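Side-chain contacts in spindle assembly abnormal protein 6 (Caenorhabditis elegans, PDB 4G79), which forms the central scaffold of centrioles, sets their ninefold symmetry and is required for centrosome duplication: residues F55-S60 against N116-E121; F63-S68 against I109-E114; V36-S41 against Q98-K103; Q77-D82 against K132-K137. One frame throughout, in Å; residues are numbered along the deposited sequence. Where two conformers were deposited one is given.

Contact 1 (F55-S60 against N116-E121); sequences FEISRS and NFCSFE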
loop_
_atom_site.group_PDB
_atom_site.type_symbol
_atom_site.label_atom_id
_atom_site.label_comp_id
_atom_site.label_asym_id
_atom_site.label_seq_id
_atom_site.Cartn_x
_atom_site.Cartn_y
_atom_site.Cartn_z
ATOM N N PHE A 55 -11.159 -0.845 -18.780
ATOM C CA PHE A 55 -9.698 -0.683 -18.878
ATOM C C PHE A 55 -9.222 -1.571 -19.973
ATOM O O PHE A 55 -9.641 -2.729 -20.020
ATOM C CB PHE A 55 -8.995 -1.032 -17.554
ATOM C CG PHE A 55 -9.232 -0.023 -16.469
ATOM C CD1 PHE A 55 -10.398 -0.053 -15.712
ATOM C CD2 PHE A 55 -8.277 0.951 -16.183
ATOM C CE1 PHE A 55 -10.613 0.890 -14.702
ATOM C CE2 PHE A 55 -8.497 1.886 -15.169
ATOM C CZ PHE A 55 -9.670 1.858 -14.454
ATOM N N GLU A 56 -8.414 -1.046 -20.898
ATOM C CA GLU A 56 -7.955 -1.851 -22.040
ATOM C C GLU A 56 -6.501 -1.631 -22.273
ATOM O O GLU A 56 -6.039 -0.481 -22.293
ATOM C CB GLU A 56 -8.716 -1.524 -23.337
ATOM C CG GLU A 56 -10.214 -1.831 -23.350
ATOM C CD GLU A 56 -10.928 -1.268 -24.565
ATOM O OE1 GLU A 56 -11.373 -0.098 -24.501
ATOM O OE2 GLU A 56 -11.012 -1.981 -25.593
ATOM N N ILE A 57 -5.756 -2.736 -22.445
ATOM C CA ILE A 57 -4.325 -2.618 -22.740
ATOM C C ILE A 57 -4.012 -3.378 -24.040
ATOM O O ILE A 57 -4.646 -4.388 -24.362
ATOM C CB ILE A 57 -3.376 -3.023 -21.597
ATOM C CG1 ILE A 57 -3.463 -4.509 -21.228
ATOM C CG2 ILE A 57 -3.413 -2.057 -20.364
ATOM C CD1 ILE A 57 -2.274 -4.953 -20.380
ATOM N N SER A 58 -3.067 -2.842 -24.802
ATOM C CA SER A 58 -2.578 -3.443 -26.046
ATOM C C SER A 58 -1.163 -3.001 -26.277
ATOM O O SER A 58 -0.697 -2.052 -25.641
ATOM C CB SER A 58 -3.453 -3.053 -27.239
ATOM O OG SER A 58 -3.493 -1.646 -27.412
ATOM N N ARG A 59 -0.450 -3.696 -27.179
ATOM C CA ARG A 59 0.909 -3.306 -27.571
ATOM C C ARG A 59 1.173 -3.878 -28.958
ATOM O O ARG A 59 0.687 -4.978 -29.289
ATOM C CB ARG A 59 1.983 -3.686 -26.543
ATOM C CG ARG A 59 2.354 -5.152 -26.527
ATOM C CD ARG A 59 3.357 -5.405 -25.427
ATOM N NE ARG A 59 3.821 -6.786 -25.460
ATOM C CZ ARG A 59 5.087 -7.142 -25.343
ATOM N NH1 ARG A 59 6.032 -6.220 -25.174
ATOM N NH2 ARG A 59 5.424 -8.424 -25.376
ATOM N N SER A 60 1.934 -3.127 -29.783
ATOM C CA SER A 60 2.162 -3.471 -31.178
ATOM C C SER A 60 3.119 -4.634 -31.363
ATOM O O SER A 60 3.209 -5.156 -32.486
ATOM C CB SER A 60 2.649 -2.260 -31.965
ATOM O OG SER A 60 3.939 -1.842 -31.561
ATOM N N ASN A 116 -3.842 -15.645 -21.129
ATOM C CA ASN A 116 -5.294 -15.656 -20.901
ATOM C C ASN A 116 -5.704 -14.397 -20.146
ATOM O O ASN A 116 -6.852 -13.945 -20.226
ATOM C CB ASN A 116 -5.715 -16.900 -20.120
ATOM C CG ASN A 116 -5.672 -18.188 -20.911
ATOM O OD1 ASN A 116 -6.107 -18.257 -22.068
ATOM N ND2 ASN A 116 -5.182 -19.250 -20.281
ATOM N N PHE A 117 -4.740 -13.827 -19.409
ATOM C CA PHE A 117 -4.934 -12.636 -18.593
ATOM C C PHE A 117 -3.596 -12.022 -18.200
ATOM O O PHE A 117 -2.530 -12.607 -18.410
ATOM C CB PHE A 117 -5.728 -13.006 -17.315
ATOM C CG PHE A 117 -5.082 -14.084 -16.471
ATOM C CD1 PHE A 117 -4.122 -13.763 -15.514
ATOM C CD2 PHE A 117 -5.451 -15.416 -16.617
ATOM C CE1 PHE A 117 -3.514 -14.765 -14.746
ATOM C CE2 PHE A 117 -4.849 -16.414 -15.844
ATOM C CZ PHE A 117 -3.894 -16.082 -14.907
ATOM N N CYS A 118 -3.673 -10.857 -17.573
ATOM C CA CYS A 118 -2.552 -10.169 -17.000
ATOM C C CYS A 118 -3.048 -9.395 -15.806
ATOM O O CYS A 118 -4.238 -9.093 -15.710
ATOM C CB CYS A 118 -1.879 -9.259 -18.021
ATOM S SG CYS A 118 -2.847 -7.797 -18.454
ATOM N N SER A 119 -2.136 -9.073 -14.901
ATOM C CA SER A 119 -2.431 -8.220 -13.769
ATOM C C SER A 119 -1.827 -6.885 -14.095
ATOM O O SER A 119 -0.663 -6.829 -14.463
ATOM C CB SER A 119 -1.861 -8.810 -12.485
ATOM O OG SER A 119 -2.021 -7.916 -11.397
ATOM N N PHE A 120 -2.638 -5.831 -14.105
ATOM C CA PHE A 120 -2.183 -4.481 -14.357
ATOM C C PHE A 120 -2.001 -3.866 -12.961
ATOM O O PHE A 120 -2.969 -3.812 -12.193
ATOM C CB PHE A 120 -3.222 -3.718 -15.218
ATOM C CG PHE A 120 -2.950 -2.239 -15.407
ATOM C CD1 PHE A 120 -3.400 -1.308 -14.482
ATOM C CD2 PHE A 120 -2.241 -1.780 -16.517
ATOM C CE1 PHE A 120 -3.153 0.060 -14.665
ATOM C CE2 PHE A 120 -2.024 -0.418 -16.712
ATOM C CZ PHE A 120 -2.464 0.490 -15.778
ATOM N N GLU A 121 -0.808 -3.409 -12.644
ATOM C CA GLU A 121 -0.521 -2.835 -11.331
ATOM C C GLU A 121 -0.010 -1.434 -11.481
ATOM O O GLU A 121 0.931 -1.217 -12.239
ATOM C CB GLU A 121 0.527 -3.687 -10.605
ATOM C CG GLU A 121 0.194 -5.169 -10.475
ATOM C CD GLU A 121 1.072 -5.917 -9.486
ATOM O OE1 GLU A 121 2.314 -5.758 -9.540
ATOM O OE2 GLU A 121 0.517 -6.680 -8.666
#
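Ile57 on one strand meets Cys118 and Phe120 on another, and the contact between 55-60 and 116-121 is apolar throughout. The first kind of touch is methyl against sulfur: CD1 of Ile57 lies 3.5 Å from SG of Cys118. The second is methyl against ring: CG2 of Ile57 stands 4.0 Å from CD2 of Phe120, reaching the ring at a slant. A single isoleucine thus divides its two arms between two partners, and its first torsion explains how. With CG1 placed between the backbone N and the carbonyl carbon (chi1 65°), the ethyl arm runs to the cysteine, while CG2, beside the backbone N, is left for the phenylalanine. No hydrogen bond crosses here. The strands face one another as layers, with the CA atoms of Ile57 and Phe120 8.9 Å apart, and each strand spends its backbone bonds on neighbours in the sheet, Ile57 with Phe67 for example. Leu138 touches all three side chains and Leu38 touches Ile57 and Phe120, so the cluster is closed in by further aliphatic groups. Residues of two strands that are not hydrogen-bonded to each other thus meet inside the beta-sandwich of the globular N-terminal domain of SAS-6.

Contact 2 (F63-S68 against I109-E114); sequences FEFLFS and IILDAE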
loop_
_atom_site.group_PDB
_atom_site.type_symbol
_atom_site.label_atom_id
_atom_site.label_comp_id
_atom_site.label_asym_id
_atom_site.label_seq_id
_atom_site.Cartn_x
_atom_site.Cartn_y
_atom_site.Cartn_z
ATOM N N PHE A 63 0.070 -9.199 -31.301
ATOM C CA PHE A 63 -1.357 -9.102 -31.645
ATOM C C PHE A 63 -2.225 -9.813 -30.598
ATOM O O PHE A 63 -3.400 -9.506 -30.477
ATOM C CB PHE A 63 -1.675 -9.698 -33.052
ATOM C CG PHE A 63 -0.779 -9.438 -34.254
ATOM C CD1 PHE A 63 -0.275 -8.165 -34.510
ATOM C CD2 PHE A 63 -0.548 -10.439 -35.197
ATOM C CE1 PHE A 63 0.495 -7.916 -35.660
ATOM C CE2 PHE A 63 0.228 -10.191 -36.344
ATOM C CZ PHE A 63 0.749 -8.934 -36.563
ATOM N N GLU A 64 -1.652 -10.756 -29.847
ATOM C CA GLU A 64 -2.354 -11.511 -28.805
ATOM C C GLU A 64 -2.385 -10.755 -27.476
ATOM O O GLU A 64 -3.096 -11.175 -26.571
ATOM C CB GLU A 64 -1.708 -12.893 -28.606
ATOM C CG GLU A 64 -1.953 -13.844 -29.767
ATOM C CD GLU A 64 -1.261 -15.186 -29.637
ATOM O OE1 GLU A 64 -0.067 -15.216 -29.256
ATOM O OE2 GLU A 64 -1.909 -16.209 -29.958
ATOM N N PHE A 65 -1.606 -9.668 -27.355
ATOM C CA PHE A 65 -1.518 -8.823 -26.176
ATOM C C PHE A 65 -2.669 -7.825 -26.237
ATOM O O PHE A 65 -2.517 -6.715 -26.728
ATOM C CB PHE A 65 -0.145 -8.134 -26.103
ATOM C CG PHE A 65 0.160 -7.510 -24.769
ATOM C CD1 PHE A 65 -0.367 -6.265 -24.424
ATOM C CD2 PHE A 65 0.926 -8.188 -23.828
ATOM C CE1 PHE A 65 -0.095 -5.694 -23.183
ATOM C CE2 PHE A 65 1.188 -7.617 -22.579
ATOM C CZ PHE A 65 0.692 -6.368 -22.277
ATOM N N LEU A 66 -3.851 -8.275 -25.851
ATOM C CA LEU A 66 -5.071 -7.481 -25.894
ATOM C C LEU A 66 -5.905 -7.898 -24.692
ATOM O O LEU A 66 -6.377 -9.038 -24.641
ATOM C CB LEU A 66 -5.797 -7.721 -27.252
ATOM C CG LEU A 66 -6.939 -6.779 -27.605
ATOM C CD1 LEU A 66 -6.589 -5.302 -27.339
ATOM C CD2 LEU A 66 -7.404 -7.008 -29.035
ATOM N N PHE A 67 -5.978 -7.028 -23.673
ATOM C CA PHE A 67 -6.661 -7.390 -22.432
ATOM C C PHE A 67 -7.593 -6.311 -21.959
ATOM O O PHE A 67 -7.299 -5.127 -22.141
ATOM C CB PHE A 67 -5.639 -7.691 -21.322
ATOM C CG PHE A 67 -4.605 -8.729 -21.699
ATOM C CD1 PHE A 67 -4.848 -10.077 -21.494
ATOM C CD2 PHE A 67 -3.382 -8.352 -22.245
ATOM C CE1 PHE A 67 -3.907 -11.037 -21.877
ATOM C CE2 PHE A 67 -2.438 -9.315 -22.619
ATOM C CZ PHE A 67 -2.715 -10.651 -22.450
ATOM N N SER A 68 -8.704 -6.709 -21.312
ATOM C CA SER A 68 -9.617 -5.707 -20.779
ATOM C C SER A 68 -10.375 -6.216 -19.569
ATOM O O SER A 68 -10.449 -7.416 -19.307
ATOM C CB SER A 68 -10.609 -5.243 -21.845
ATOM O OG SER A 68 -11.584 -6.222 -22.161
ATOM N N ILE A 109 2.947 -5.090 -15.507
ATOM C CA ILE A 109 1.967 -5.988 -16.128
ATOM C C ILE A 109 2.550 -7.388 -15.973
ATOM O O ILE A 109 3.692 -7.631 -16.384
ATOM C CB ILE A 109 1.641 -5.608 -17.601
ATOM C CG1 ILE A 109 0.970 -4.212 -17.688
ATOM C CG2 ILE A 109 0.763 -6.677 -18.261
ATOM C CD1 ILE A 109 1.263 -3.501 -19.020
ATOM N N ILE A 110 1.835 -8.258 -15.265
ATOM C CA ILE A 110 2.306 -9.613 -15.032
ATOM C C ILE A 110 1.456 -10.476 -15.932
ATOM O O ILE A 110 0.256 -10.593 -15.713
ATOM C CB ILE A 110 2.255 -10.009 -13.535
ATOM C CG1 ILE A 110 3.097 -9.039 -12.668
ATOM C CG2 ILE A 110 2.687 -11.456 -13.315
ATOM C CD1 ILE A 110 2.320 -8.343 -11.728
ATOM N N LEU A 111 2.079 -10.991 -16.994
ATOM C CA LEU A 111 1.453 -11.777 -18.037
ATOM C C LEU A 111 1.374 -13.240 -17.678
ATOM O O LEU A 111 2.381 -13.853 -17.324
ATOM C CB LEU A 111 2.266 -11.595 -19.335
ATOM C CG LEU A 111 1.610 -11.990 -20.644
ATOM C CD1 LEU A 111 0.395 -11.158 -20.907
ATOM C CD2 LEU A 111 2.583 -11.820 -21.791
ATOM N N ASP A 112 0.175 -13.820 -17.849
ATOM C CA ASP A 112 -0.063 -15.254 -17.669
ATOM C C ASP A 112 0.722 -16.016 -18.752
ATOM O O ASP A 112 0.889 -15.489 -19.858
ATOM C CB ASP A 112 -1.574 -15.537 -17.759
ATOM C CG ASP A 112 -1.944 -17.002 -17.822
ATOM O OD1 ASP A 112 -1.533 -17.755 -16.913
ATOM O OD2 ASP A 112 -2.640 -17.394 -18.782
ATOM N N ALA A 113 1.218 -17.235 -18.435
ATOM C CA ALA A 113 1.989 -18.074 -19.361
ATOM C C ALA A 113 1.289 -18.273 -20.716
ATOM O O ALA A 113 1.951 -18.196 -21.756
ATOM C CB ALA A 113 2.279 -19.437 -18.726
ATOM N N GLU A 114 -0.036 -18.529 -20.702
ATOM C CA GLU A 114 -0.831 -18.752 -21.900
ATOM C C GLU A 114 -1.516 -17.475 -22.415
ATOM O O GLU A 114 -2.342 -17.563 -23.325
ATOM C CB GLU A 114 -1.880 -19.842 -21.637
ATOM C CG GLU A 114 -1.395 -21.231 -22.021
ATOM C CD GLU A 114 -2.307 -22.374 -21.623
ATOM O OE1 GLU A 114 -3.548 -22.209 -21.694
ATOM O OE2 GLU A 114 -1.775 -23.451 -21.269
#
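Two phenyl rings, Phe65 and Phe67, receive the side chains of Ile109 and Leu111, and they also pack on each other. One face of the Phe65 ring carries CE2 of Phe67, 3.7 Å above the plane and displaced toward the rim; in return CD2 of Phe65 lies in plane at the edge of the Phe67 ring. The pair therefore meets edge to face, with Phe67 supplying the edge. Leu111 approaches both rings through one methyl. Its CD1 is 3.5 Å from CZ of Phe67 and 4.0 Å from CE2 of Phe65, at a slant to each ring. Two residues earlier on the same strand, CG2 of Ile109 comes within 4.0 Å of CZ of Phe65. Phe65 is the centre of an inverse gamma turn, and although its CB does not point straight across, CG lies opposite the backbone N (chi1 -166°) and the ring swings over to the other segment. A cation-pi contact with Arg59 adds a charged neighbour to this otherwise apolar ring. Strand 66-71 pairs with 51-58, whose Ile57 touches both rings; strand 106-111 lies beside 117-123, whose Cys118 packs on Phe67 and Ile109, while Leu18 of strand 7-21 reaches Phe65 and Ile109.

Contact 3 (V36-S41 against Q98-K103); sequences VKLKIS and QHLLCK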
loop_
_atom_site.group_PDB
_atom_site.type_symbol
_atom_site.label_atom_id
_atom_site.label_comp_id
_atom_site.label_asym_id
_atom_site.label_seq_id
_atom_site.Cartn_x
_atom_site.Cartn_y
_atom_site.Cartn_z
ATOM N N VAL A 36 3.091 0.395 -23.893
ATOM C CA VAL A 36 1.756 -0.229 -23.866
ATOM C C VAL A 36 0.714 0.860 -24.092
ATOM O O VAL A 36 0.881 1.974 -23.601
ATOM C CB VAL A 36 1.504 -0.998 -22.529
ATOM C CG1 VAL A 36 0.050 -1.441 -22.374
ATOM C CG2 VAL A 36 2.421 -2.195 -22.387
ATOM N N LYS A 37 -0.359 0.550 -24.830
ATOM C CA LYS A 37 -1.417 1.546 -24.994
ATOM C C LYS A 37 -2.478 1.237 -23.954
ATOM O O LYS A 37 -2.997 0.122 -23.907
ATOM C CB LYS A 37 -2.006 1.586 -26.417
ATOM C CG LYS A 37 -3.158 2.604 -26.579
ATOM C CD LYS A 37 -3.495 2.882 -28.050
ATOM C CE LYS A 37 -2.583 3.898 -28.721
ATOM N NZ LYS A 37 -2.686 5.258 -28.113
ATOM N N LEU A 38 -2.779 2.225 -23.113
ATOM C CA LEU A 38 -3.806 2.091 -22.086
ATOM C C LEU A 38 -4.964 2.982 -22.447
ATOM O O LEU A 38 -4.778 4.171 -22.706
ATOM C CB LEU A 38 -3.265 2.467 -20.694
ATOM C CG LEU A 38 -4.342 2.589 -19.551
ATOM C CD1 LEU A 38 -5.045 1.240 -19.302
ATOM C CD2 LEU A 38 -3.728 3.116 -18.270
ATOM N N LYS A 39 -6.151 2.402 -22.463
ATOM C CA LYS A 39 -7.399 3.135 -22.707
ATOM C C LYS A 39 -8.305 2.959 -21.526
ATOM O O LYS A 39 -8.493 1.829 -21.054
ATOM C CB LYS A 39 -8.123 2.647 -23.973
ATOM C CG LYS A 39 -7.305 2.733 -25.248
ATOM C CD LYS A 39 -8.145 2.197 -26.436
ATOM C CE LYS A 39 -7.435 2.285 -27.759
ATOM N NZ LYS A 39 -8.229 1.645 -28.850
ATOM N N ILE A 40 -8.907 4.067 -21.082
ATOM C CA ILE A 40 -9.909 4.057 -20.000
ATOM C C ILE A 40 -11.129 4.727 -20.573
ATOM O O ILE A 40 -11.015 5.783 -21.206
ATOM C CB ILE A 40 -9.445 4.717 -18.675
ATOM C CG1 ILE A 40 -8.090 4.121 -18.183
ATOM C CG2 ILE A 40 -10.539 4.584 -17.579
ATOM C CD1 ILE A 40 -7.358 5.066 -17.003
ATOM N N SER A 41 -12.279 4.079 -20.415
ATOM C CA SER A 41 -13.546 4.635 -20.902
ATOM C C SER A 41 -14.666 4.335 -19.943
ATOM O O SER A 41 -14.500 3.519 -19.041
ATOM C CB SER A 41 -13.846 4.039 -22.281
ATOM O OG SER A 41 -13.954 2.626 -22.223
ATOM N N GLN A 98 -5.734 11.910 -13.577
ATOM C CA GLN A 98 -4.912 13.042 -13.132
ATOM C C GLN A 98 -3.545 12.517 -12.681
ATOM O O GLN A 98 -2.525 13.073 -13.072
ATOM C CB GLN A 98 -5.608 13.838 -12.015
ATOM C CG GLN A 98 -5.011 15.233 -11.818
ATOM C CD GLN A 98 -5.398 15.888 -10.518
ATOM O OE1 GLN A 98 -6.551 15.836 -10.075
ATOM N NE2 GLN A 98 -4.447 16.576 -9.907
ATOM N N HIS A 99 -3.515 11.392 -11.923
ATOM C CA HIS A 99 -2.256 10.779 -11.473
ATOM C C HIS A 99 -1.382 10.373 -12.671
ATOM O O HIS A 99 -0.204 10.716 -12.703
ATOM C CB HIS A 99 -2.524 9.553 -10.564
ATOM C CG HIS A 99 -1.258 8.864 -10.161
ATOM N ND1 HIS A 99 -0.592 9.212 -8.999
ATOM C CD2 HIS A 99 -0.537 7.924 -10.821
ATOM C CE1 HIS A 99 0.506 8.478 -8.980
ATOM N NE2 HIS A 99 0.582 7.678 -10.056
ATOM N N LEU A 100 -1.958 9.642 -13.655
ATOM C CA LEU A 100 -1.261 9.142 -14.849
ATOM C C LEU A 100 -0.679 10.244 -15.707
ATOM O O LEU A 100 0.310 10.009 -16.406
ATOM C CB LEU A 100 -2.184 8.293 -15.731
ATOM C CG LEU A 100 -2.615 6.949 -15.186
ATOM C CD1 LEU A 100 -3.751 6.393 -16.011
ATOM C CD2 LEU A 100 -1.423 5.944 -15.122
ATOM N N LEU A 101 -1.309 11.423 -15.705
ATOM C CA LEU A 101 -0.830 12.524 -16.526
ATOM C C LEU A 101 0.070 13.477 -15.749
ATOM O O LEU A 101 0.831 14.221 -16.375
ATOM C CB LEU A 101 -2.013 13.301 -17.138
ATOM C CG LEU A 101 -2.904 12.524 -18.123
ATOM C CD1 LEU A 101 -4.187 13.277 -18.402
ATOM C CD2 LEU A 101 -2.172 12.231 -19.427
ATOM N N CYS A 102 0.014 13.443 -14.404
ATOM C CA CYS A 102 0.755 14.378 -13.553
ATOM C C CYS A 102 1.979 13.782 -12.859
ATOM O O CYS A 102 2.812 14.563 -12.383
ATOM C CB CYS A 102 -0.185 14.975 -12.511
ATOM S SG CYS A 102 -1.633 15.819 -13.207
ATOM N N LYS A 103 1.900 12.496 -12.480
ATOM C CA LYS A 103 2.916 11.875 -11.631
ATOM C C LYS A 103 3.755 10.865 -12.369
ATOM O O LYS A 103 3.258 10.156 -13.247
ATOM C CB LYS A 103 2.267 11.204 -10.407
ATOM C CG LYS A 103 1.313 12.088 -9.601
ATOM C CD LYS A 103 2.041 13.013 -8.640
ATOM C CE LYS A 103 1.085 13.749 -7.741
ATOM N NZ LYS A 103 1.808 14.552 -6.719
#
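Leu100 meets Leu38 and Ile40 where the last turn of a helix lies over a strand. Near the start of 98-103, the carbonyl O of His99 accepts two backbone N-H groups as the helix runs out, from Cys102 N at 3.2 Å and from Lys103 N at 2.8 Å, and the His99 side chain packs on Ile128 of the second subunit. Leu100 follows and makes the crossing by itself. Its CD1 is 4.0 Å from CD2 of Leu38 and equally 4.0 Å from CD1 of Ile40, a methyl set against two methyls. The two approaches differ, for Leu38 crosses Leu100 at about a right angle whereas Ile40 meets it tip to tip. With CG of Leu100 opposite the carbonyl carbon (chi1 -69°), the side chain extends toward the strand. Lys103 then leaves helical geometry. Phe10 and Leu122 also pack on Leu100, and Phe55 on Ile40; helix 92-102 thus lies over strands 29-44, 7-21 and 117-123.

Contact 4 (Q77-D82 against K132-K137); sequences QILARD and KIFSIK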
loop_
_atom_site.group_PDB
_atom_site.type_symbol
_atom_site.label_atom_id
_atom_site.label_comp_id
_atom_site.label_asym_id
_atom_site.label_seq_id
_atom_site.Cartn_x
_atom_site.Cartn_y
_atom_site.Cartn_z
ATOM N N GLN A 77 -16.213 -1.284 -5.261
ATOM C CA GLN A 77 -16.223 -1.298 -3.793
ATOM C C GLN A 77 -15.275 -2.378 -3.254
ATOM O O GLN A 77 -14.581 -2.124 -2.269
ATOM C CB GLN A 77 -17.639 -1.479 -3.208
ATOM C CG GLN A 77 -18.636 -0.350 -3.518
ATOM C CD GLN A 77 -18.094 1.058 -3.390
ATOM O OE1 GLN A 77 -17.405 1.427 -2.423
ATOM N NE2 GLN A 77 -18.422 1.893 -4.361
ATOM N N ILE A 78 -15.224 -3.555 -3.916
ATOM C CA ILE A 78 -14.311 -4.652 -3.565
ATOM C C ILE A 78 -12.858 -4.170 -3.791
ATOM O O ILE A 78 -12.011 -4.305 -2.899
ATOM C CB ILE A 78 -14.629 -5.953 -4.363
ATOM C CG1 ILE A 78 -15.971 -6.572 -3.888
ATOM C CG2 ILE A 78 -13.486 -6.974 -4.232
ATOM C CD1 ILE A 78 -16.546 -7.700 -4.787
ATOM N N LEU A 79 -12.603 -3.564 -4.965
ATOM C CA LEU A 79 -11.294 -3.027 -5.334
ATOM C C LEU A 79 -10.805 -1.990 -4.320
ATOM O O LEU A 79 -9.634 -2.035 -3.932
ATOM C CB LEU A 79 -11.330 -2.402 -6.744
ATOM C CG LEU A 79 -9.956 -1.974 -7.297
ATOM C CD1 LEU A 79 -9.239 -3.138 -7.921
ATOM C CD2 LEU A 79 -10.077 -0.808 -8.280
ATOM N N ALA A 80 -11.678 -1.060 -3.907
ATOM C CA ALA A 80 -11.333 -0.001 -2.968
ATOM C C ALA A 80 -10.965 -0.587 -1.589
ATOM O O ALA A 80 -9.996 -0.143 -0.961
ATOM C CB ALA A 80 -12.489 0.986 -2.849
ATOM N N ARG A 81 -11.721 -1.616 -1.152
ATOM C CA ARG A 81 -11.499 -2.327 0.104
ATOM C C ARG A 81 -10.152 -3.061 0.052
ATOM O O ARG A 81 -9.339 -2.905 0.965
ATOM C CB ARG A 81 -12.659 -3.307 0.372
ATOM C CG ARG A 81 -12.652 -3.931 1.771
ATOM C CD ARG A 81 -12.665 -5.458 1.751
ATOM N NE ARG A 81 -13.906 -6.007 1.197
ATOM C CZ ARG A 81 -13.962 -6.929 0.240
ATOM N NH1 ARG A 81 -12.845 -7.432 -0.277
ATOM N NH2 ARG A 81 -15.134 -7.362 -0.205
ATOM N N ASP A 82 -9.900 -3.809 -1.034
ATOM C CA ASP A 82 -8.667 -4.582 -1.221
ATOM C C ASP A 82 -7.414 -3.725 -1.305
ATOM O O ASP A 82 -6.362 -4.164 -0.843
ATOM C CB ASP A 82 -8.738 -5.449 -2.494
ATOM C CG ASP A 82 -9.751 -6.583 -2.496
ATOM O OD1 ASP A 82 -10.403 -6.805 -1.453
ATOM O OD2 ASP A 82 -9.896 -7.243 -3.547
ATOM N N LYS A 132 2.037 0.915 -4.110
ATOM C CA LYS A 132 0.990 0.370 -5.000
ATOM C C LYS A 132 -0.325 1.116 -4.825
ATOM O O LYS A 132 -0.775 1.313 -3.692
ATOM C CB LYS A 132 0.751 -1.130 -4.766
ATOM C CG LYS A 132 -0.091 -1.774 -5.894
ATOM C CD LYS A 132 -0.691 -3.107 -5.490
ATOM C CE LYS A 132 0.060 -4.306 -5.999
ATOM N NZ LYS A 132 -0.647 -5.576 -5.666
ATOM N N ILE A 133 -0.930 1.563 -5.934
ATOM C CA ILE A 133 -2.220 2.244 -5.872
ATOM C C ILE A 133 -3.306 1.171 -5.953
ATOM O O ILE A 133 -4.139 1.046 -5.039
ATOM C CB ILE A 133 -2.330 3.326 -6.977
ATOM C CG1 ILE A 133 -1.160 4.352 -6.829
ATOM C CG2 ILE A 133 -3.703 4.036 -6.881
ATOM C CD1 ILE A 133 -1.096 5.422 -7.940
ATOM N N PHE A 134 -3.275 0.364 -7.021
ATOM C CA PHE A 134 -4.230 -0.734 -7.162
ATOM C C PHE A 134 -3.695 -1.687 -8.191
ATOM O O PHE A 134 -2.720 -1.388 -8.864
ATOM C CB PHE A 134 -5.657 -0.206 -7.556
ATOM C CG PHE A 134 -5.827 0.265 -8.988
ATOM C CD1 PHE A 134 -5.467 1.555 -9.361
ATOM C CD2 PHE A 134 -6.364 -0.578 -9.959
ATOM C CE1 PHE A 134 -5.592 1.977 -10.687
ATOM C CE2 PHE A 134 -6.507 -0.153 -11.287
ATOM C CZ PHE A 134 -6.120 1.122 -11.644
ATOM N N SER A 135 -4.321 -2.838 -8.292
ATOM C CA SER A 135 -4.054 -3.815 -9.327
ATOM C C SER A 135 -5.406 -4.344 -9.781
ATOM O O SER A 135 -6.346 -4.401 -8.989
ATOM C CB SER A 135 -3.119 -4.929 -8.851
ATOM O OG SER A 135 -3.713 -5.767 -7.879
ATOM N N ILE A 136 -5.509 -4.704 -11.045
ATOM C CA ILE A 136 -6.740 -5.250 -11.600
ATOM C C ILE A 136 -6.372 -6.347 -12.575
ATOM O O ILE A 136 -5.399 -6.209 -13.306
ATOM C CB ILE A 136 -7.592 -4.104 -12.248
ATOM C CG1 ILE A 136 -9.003 -4.594 -12.661
ATOM C CG2 ILE A 136 -6.853 -3.353 -13.378
ATOM C CD1 ILE A 136 -10.040 -3.495 -12.967
ATOM N N LYS A 137 -7.125 -7.445 -12.557
ATOM C CA LYS A 137 -6.933 -8.544 -13.489
ATOM C C LYS A 137 -7.642 -8.205 -14.811
ATOM O O LYS A 137 -8.850 -7.955 -14.823
ATOM C CB LYS A 137 -7.481 -9.845 -12.877
ATOM C CG LYS A 137 -7.201 -11.099 -13.699
ATOM C CD LYS A 137 -7.664 -12.341 -12.971
ATOM C CE LYS A 137 -7.409 -13.602 -13.761
ATOM N NZ LYS A 137 -7.664 -14.822 -12.947
#
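Leu79, on a helix, and Phe134, on a strand, are inclined to each other neither end-on nor square, and CD2 of Leu79 comes within 4.1 Å of CD2 of Phe134. The other branch goes elsewhere: CD1 of Leu79 lies 3.3 Å from the backbone O of Ser135, a close carbon-to-carbonyl packing contact. Leucine CG lies opposite the backbone N (chi1 -172°), which sends the fork toward the strand so that one prong takes the ring and the other the peptide. CG2 of Ile133 lies in plane at the edge of the Phe134 ring, and Phe92 of helix 92-102 makes an edge-to-face contact with that ring. Ile133 and Phe134 form a classic beta bulge opposite Leu122. Within the helix, NH1 of Arg81 and OD1 of Asp82 make a salt bridge at 2.8 Å with a weak hydrogen bond, and neither residue touches 132-137. Helix 73-83 is therefore held to the strand here by apolar packing on the ring and by the close fit of a methyl to a carbonyl oxygen, with no directional bond.

All four contacts are largely buried, and none is bridged by a hydrogen bond; the first three are apolar, and contact 4 adds a carbonyl oxygen and a partly exposed serine. Contacts 1 and 2, with centres 6 Å apart, join strands, in contact 2 together with the turn at Phe65. Their segments are neighbours in the same sheet, where Ser119 N and Ile110 O, 2.9 Å apart, are probably hydrogen-bonded. Contacts 3 and 4 instead set a helix on a strand. Aromatic rings dominate contact 2, sulfur enters in contact 1, and contact 3 is purely aliphatic. Contact 1 lies nearest the chain centre, whereas the segments of contacts 3 and 4 also carry residues, His99 and Ile133, that pack on the second subunit.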